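Local coordinates for YopX protein domain-containing protein (Enterococcus faecalis, PDB 2OX7) that is of unknown function but belongs to the YopX family and is built mainly from antiparallel beta sheets, at residues A9-T12 with Y13-E16; L24-D27 with S28-I32. All coordinates share one frame; numbering follows the deposited sequence.

Contact 1 of 2, residues A9-T12 with Y13-E16; sequences AWDT and YEKE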
loop_
_atom_site.group_PDB
_atom_site.type_symbol
_atom_site.label_atom_id
_atom_site.label_comp_id
_atom_site.label_asym_id
_atom_site.label_seq_id
_atom_site.Cartn_x
_atom_site.Cartn_y
_atom_site.Cartn_z
ATOM N N ALA A 9 4.515 4.439 -26.635
ATOM C CA ALA A 9 3.622 3.512 -27.324
ATOM C C ALA A 9 4.404 2.456 -28.074
ATOM O O ALA A 9 5.421 2.754 -28.703
ATOM C CB ALA A 9 2.724 4.238 -28.294
ATOM N N TRP A 10 3.954 1.222 -27.951
ATOM C CA TRP A 10 4.558 0.114 -28.675
ATOM C C TRP A 10 3.669 -0.071 -29.876
ATOM O O TRP A 10 2.465 -0.260 -29.727
ATOM C CB TRP A 10 4.540 -1.144 -27.828
ATOM C CG TRP A 10 5.024 -2.390 -28.530
ATOM C CD1 TRP A 10 4.281 -3.507 -28.813
ATOM C CD2 TRP A 10 6.350 -2.657 -28.991
ATOM N NE1 TRP A 10 5.069 -4.449 -29.428
ATOM C CE2 TRP A 10 6.340 -3.956 -29.552
ATOM C CE3 TRP A 10 7.551 -1.933 -28.971
ATOM C CZ2 TRP A 10 7.486 -4.550 -30.095
ATOM C CZ3 TRP A 10 8.680 -2.501 -29.531
ATOM C CH2 TRP A 10 8.641 -3.815 -30.085
ATOM N N ASP A 11 4.274 0.043 -31.057
ATOM C CA ASP A 11 3.573 -0.183 -32.328
ATOM C C ASP A 11 3.719 -1.661 -32.625
ATOM O O ASP A 11 4.817 -2.115 -32.889
ATOM C CB ASP A 11 4.259 0.640 -33.410
ATOM C CG ASP A 11 3.599 0.506 -34.787
ATOM O OD1 ASP A 11 2.857 -0.474 -35.045
ATOM O OD2 ASP A 11 3.839 1.433 -35.597
ATOM N N THR A 12 2.621 -2.399 -32.544
ATOM C CA THR A 12 2.664 -3.857 -32.636
ATOM C C THR A 12 2.503 -4.338 -34.067
ATOM O O THR A 12 2.210 -5.513 -34.297
ATOM C CB THR A 12 1.524 -4.512 -31.850
ATOM O OG1 THR A 12 0.317 -4.424 -32.618
ATOM C CG2 THR A 12 1.318 -3.830 -30.525
ATOM N N TYR A 13 2.652 -3.428 -35.018
ATOM C CA TYR A 13 2.643 -3.803 -36.420
ATOM C C TYR A 13 4.066 -3.651 -36.907
ATOM O O TYR A 13 4.632 -4.580 -37.482
ATOM C CB TYR A 13 1.666 -2.932 -37.209
ATOM C CG TYR A 13 1.773 -3.085 -38.712
ATOM C CD1 TYR A 13 1.207 -4.184 -39.369
ATOM C CD2 TYR A 13 2.442 -2.132 -39.474
ATOM C CE1 TYR A 13 1.304 -4.326 -40.760
ATOM C CE2 TYR A 13 2.543 -2.262 -40.856
ATOM C CZ TYR A 13 1.979 -3.355 -41.491
ATOM O OH TYR A 13 2.098 -3.445 -42.863
ATOM N N GLU A 14 4.640 -2.483 -36.637
ATOM C CA GLU A 14 6.003 -2.156 -36.989
ATOM C C GLU A 14 7.047 -2.681 -36.008
ATOM O O GLU A 14 8.254 -2.669 -36.317
ATOM C CB GLU A 14 6.150 -0.642 -37.153
ATOM C CG GLU A 14 5.398 -0.070 -38.380
ATOM C CD GLU A 14 5.884 -0.685 -39.695
ATOM O OE1 GLU A 14 7.120 -0.870 -39.860
ATOM O OE2 GLU A 14 5.030 -0.983 -40.560
ATOM N N LYS A 15 6.587 -3.123 -34.832
ATOM C CA LYS A 15 7.469 -3.617 -33.756
ATOM C C LYS A 15 8.531 -2.583 -33.372
ATOM O O LYS A 15 9.732 -2.873 -33.391
ATOM C CB LYS A 15 8.121 -4.952 -34.161
ATOM C CG LYS A 15 7.140 -6.001 -34.697
ATOM C CD LYS A 15 6.453 -6.747 -33.580
ATOM C CE LYS A 15 5.647 -7.929 -34.091
ATOM N NZ LYS A 15 4.193 -7.605 -34.162
ATOM N N GLU A 16 8.078 -1.377 -33.020
ATOM C CA GLU A 16 8.950 -0.287 -32.603
ATOM C C GLU A 16 8.318 0.399 -31.370
ATOM O O GLU A 16 7.096 0.429 -31.244
ATOM C CB GLU A 16 9.128 0.766 -33.718
ATOM C CG GLU A 16 9.348 0.225 -35.156
ATOM C CD GLU A 16 10.749 -0.351 -35.403
ATOM O OE1 GLU A 16 11.749 0.380 -35.189
ATOM O OE2 GLU A 16 10.846 -1.525 -35.857
HETATM O O HOH W 1 4.085 -6.992 -30.774
#

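Contact 2 of 2, residues L24-D27 with S28-I32; sequences LFDD and SNSMI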
loop_
_atom_site.group_PDB
_atom_site.type_symbol
_atom_site.label_atom_id
_atom_site.label_comp_id
_atom_site.label_asym_id
_atom_site.label_seq_id
_atom_site.Cartn_x
_atom_site.Cartn_y
_atom_site.Cartn_z
ATOM N N LEU A 24 -4.852 9.922 -28.027
ATOM C CA LEU A 24 -6.136 10.624 -28.134
ATOM C C LEU A 24 -7.285 9.636 -27.972
ATOM O O LEU A 24 -7.349 8.634 -28.681
ATOM C CB LEU A 24 -6.246 11.395 -29.473
ATOM C CG LEU A 24 -5.558 12.764 -29.634
ATOM C CD1 LEU A 24 -4.081 12.743 -29.327
ATOM C CD2 LEU A 24 -5.749 13.299 -31.070
ATOM N N PHE A 25 -8.173 9.912 -27.021
ATOM C CA PHE A 25 -9.277 9.004 -26.709
ATOM C C PHE A 25 -10.612 9.637 -27.038
ATOM O O PHE A 25 -10.790 10.862 -26.943
ATOM C CB PHE A 25 -9.269 8.612 -25.224
ATOM C CG PHE A 25 -8.128 7.727 -24.855
ATOM C CD1 PHE A 25 -8.305 6.365 -24.721
ATOM C CD2 PHE A 25 -6.854 8.257 -24.693
ATOM C CE1 PHE A 25 -7.236 5.532 -24.403
ATOM C CE2 PHE A 25 -5.785 7.428 -24.385
ATOM C CZ PHE A 25 -5.979 6.068 -24.252
ATOM N N ASP A 26 -11.579 8.810 -27.385
ATOM C CA ASP A 26 -12.931 9.335 -27.459
ATOM C C ASP A 26 -13.460 9.336 -26.019
ATOM O O ASP A 26 -12.691 9.121 -25.075
ATOM C CB ASP A 26 -13.781 8.518 -28.435
ATOM C CG ASP A 26 -14.303 7.260 -27.827
ATOM O OD1 ASP A 26 -15.412 7.324 -27.246
ATOM O OD2 ASP A 26 -13.619 6.212 -27.926
ATOM N N ASP A 27 -14.751 9.579 -25.835
ATOM C CA ASP A 27 -15.328 9.609 -24.485
ATOM C C ASP A 27 -15.737 8.236 -23.934
ATOM O O ASP A 27 -16.155 8.123 -22.776
ATOM C CB ASP A 27 -16.495 10.590 -24.441
ATOM C CG ASP A 27 -16.062 12.008 -24.726
ATOM O OD1 ASP A 27 -14.873 12.213 -25.061
ATOM O OD2 ASP A 27 -16.905 12.921 -24.617
ATOM N N SER A 28 -15.607 7.206 -24.763
ATOM C CA SER A 28 -15.871 5.826 -24.360
ATOM C C SER A 28 -14.598 5.120 -23.898
ATOM O O SER A 28 -14.612 3.915 -23.650
ATOM C CB SER A 28 -16.507 5.053 -25.522
ATOM O OG SER A 28 -16.270 3.652 -25.414
ATOM N N ASN A 29 -13.498 5.869 -23.791
ATOM C CA ASN A 29 -12.206 5.322 -23.341
ATOM C C ASN A 29 -11.477 4.423 -24.353
ATOM O O ASN A 29 -10.665 3.575 -23.978
ATOM C CB ASN A 29 -12.344 4.610 -21.982
ATOM C CG ASN A 29 -12.643 5.569 -20.839
ATOM O OD1 ASN A 29 -12.622 6.794 -21.009
ATOM N ND2 ASN A 29 -12.930 5.015 -19.666
ATOM N N SER A 30 -11.771 4.607 -25.636
ATOM C CA SER A 30 -11.041 3.902 -26.678
ATOM C C SER A 30 -10.065 4.873 -27.307
ATOM O O SER A 30 -10.447 5.983 -27.673
ATOM C CB SER A 30 -11.990 3.356 -27.743
ATOM O OG SER A 30 -13.003 2.560 -27.152
HETATM N N MSE A 31 -8.803 4.466 -27.400
HETATM C CA MSE A 31 -7.821 5.264 -28.121
HETATM C C MSE A 31 -8.103 5.183 -29.615
HETATM O O MSE A 31 -8.131 4.088 -30.194
HETATM C CB MSE A 31 -6.404 4.812 -27.845
HETATM C CG MSE A 31 -5.378 5.734 -28.439
HETATM SE SE MSE A 31 -3.563 5.152 -28.103
HETATM C CE MSE A 31 -3.712 3.248 -28.521
ATOM N N ILE A 32 -8.326 6.346 -30.215
ATOM C CA ILE A 32 -8.715 6.411 -31.624
ATOM C C ILE A 32 -7.667 7.121 -32.480
ATOM O O ILE A 32 -7.708 7.044 -33.713
ATOM C CB ILE A 32 -10.141 6.997 -31.812
ATOM C CG1 ILE A 32 -10.239 8.431 -31.259
ATOM C CG2 ILE A 32 -11.191 6.053 -31.191
ATOM C CD1 ILE A 32 -11.529 9.195 -31.679
#

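Contact 1 of 2, residues A9-T12 with Y13-E16
The indole of W10 lies against the backbone of K15 and E16. The amide N of E16 sits over one face of the ring, 3.7 Å above its plane and displaced toward the rim, while the carbonyl carbon of K15 approaches obliquely near CH2. On the six-membered ring, CE3 of W10 comes to 3.3 Å from O of E16. At the edge, W10 NE1 donates in the ring plane to a water at 3.0 Å, which also receives a weak bond from K15 NZ. H138 stacks on the same indole.

The second flat group is the D11 carboxylate. With CG anti to the backbone N (chi1 -179°), it reaches forward over the turn, where OD1 accepts from Y13 N at 3.0 Å and from E14 N at 3.1 Å. Both donors arrive from the same face. Y13 N comes on the anti side, moderately out of plane, whereas E14 N stands well above it (72°), although its N-H points almost straight at the oxygen. The Y13 bond closes an Asx turn. CB and CG of E14 run alongside OD2 of D11, and the two carboxylate planes are steeply inclined, 75° apart.

These bonds shape the loop of an antiparallel hairpin joining strands 7-11 and 16-19. D11 and E16 form the hydrogen-bonded pair next to the turn, with D11 N to E16 O at 2.9 Å. K15 and E16 both face D11, giving a G1 beta bulge; K15 adopts a left-handed backbone conformation, and the return bonds to D11 O from K15 N and E16 N are weak. The K15 chain bends, bringing NZ back to O of T12 at 2.9 Å, another weak bond. Strand 65-71 runs along the other edge of strand 7-11, where W10 is backbone-bonded to V66.

Contact 2 of 2, residues L24-D27 with S28-I32
F25 and selenomethionine M31 meet through CH-pi and Met-aromatic contacts. CB of M31 lies over one face of the F25 ring, 4.0 Å from the centroid and shifted toward the CE1 and CZ rim. The selenium stands farther out, SE of M31 being 5.3 Å from the centroid of the F25 ring along an oblique line. With CG anti to the backbone N (chi1 -173°), the M31 chain extends past the ring, and the terminal methyl turns at chi3. N29 C and S30 N lie at the ring's edge, near its plane. M31 also packs on Y65 and I67.

Backbone bonds join strands 21-25 and 31-41 where they run into the turn of their hairpin. I32 N donates to L24 O at 2.9 Å, and D26 N to S30 O at 3.1 Å, on either side of the non-hydrogen-bonded pair F25 and M31. Two CA-H...O contacts accompany them, from M31 CA to L24 O and from F25 CA to S30 O, each 3.4 Å. The chain reverses through a type I turn from D26 to N29, with N29 in a left-handed conformation.

Polar side-chain contacts come from D26. A chi1 of 81° places its CG between its own N and carbonyl carbon and turns the carboxylate toward the N-H groups of S28 and S30. OD1 accepts from S28 N in an Asx turn; the modelled 2.5 Å is very short, and its exact length is doubtful. OD2 receives a weak bond from S30 N at 3.4 Å. Apolar contact is slight here: CD1 of I32 rests near CB of D26.

OD1 thus faces one N-H and OD2 another only weakly, with the acceptor S30 O also close to OD2, and any restraint on the loop or offset of the D26 charge is probably modest.

Overall arrangement
Both contacts are tight reversals of the chain, following one another in sequence: contact 1 closes the hairpin of strands 7-11 and 16-19, and contact 2 that of strands 21-25 and 31-41. Their centres lie 19 Å apart and their nearest atoms about 6 Å, without touching. They belong to different three-stranded sheets, yet strand 65-71 is touched by both: Y65 meets D11 of contact 1 and M31 of contact 2, and I67 meets A9 and M31. Contact 2 is farther from the chain centre and packs against a second subunit, where F25 meets P5 of the second subunit and L24 meets its F38; no other chain of the assembly touches contact 1. Neither contact includes a ligand or metal.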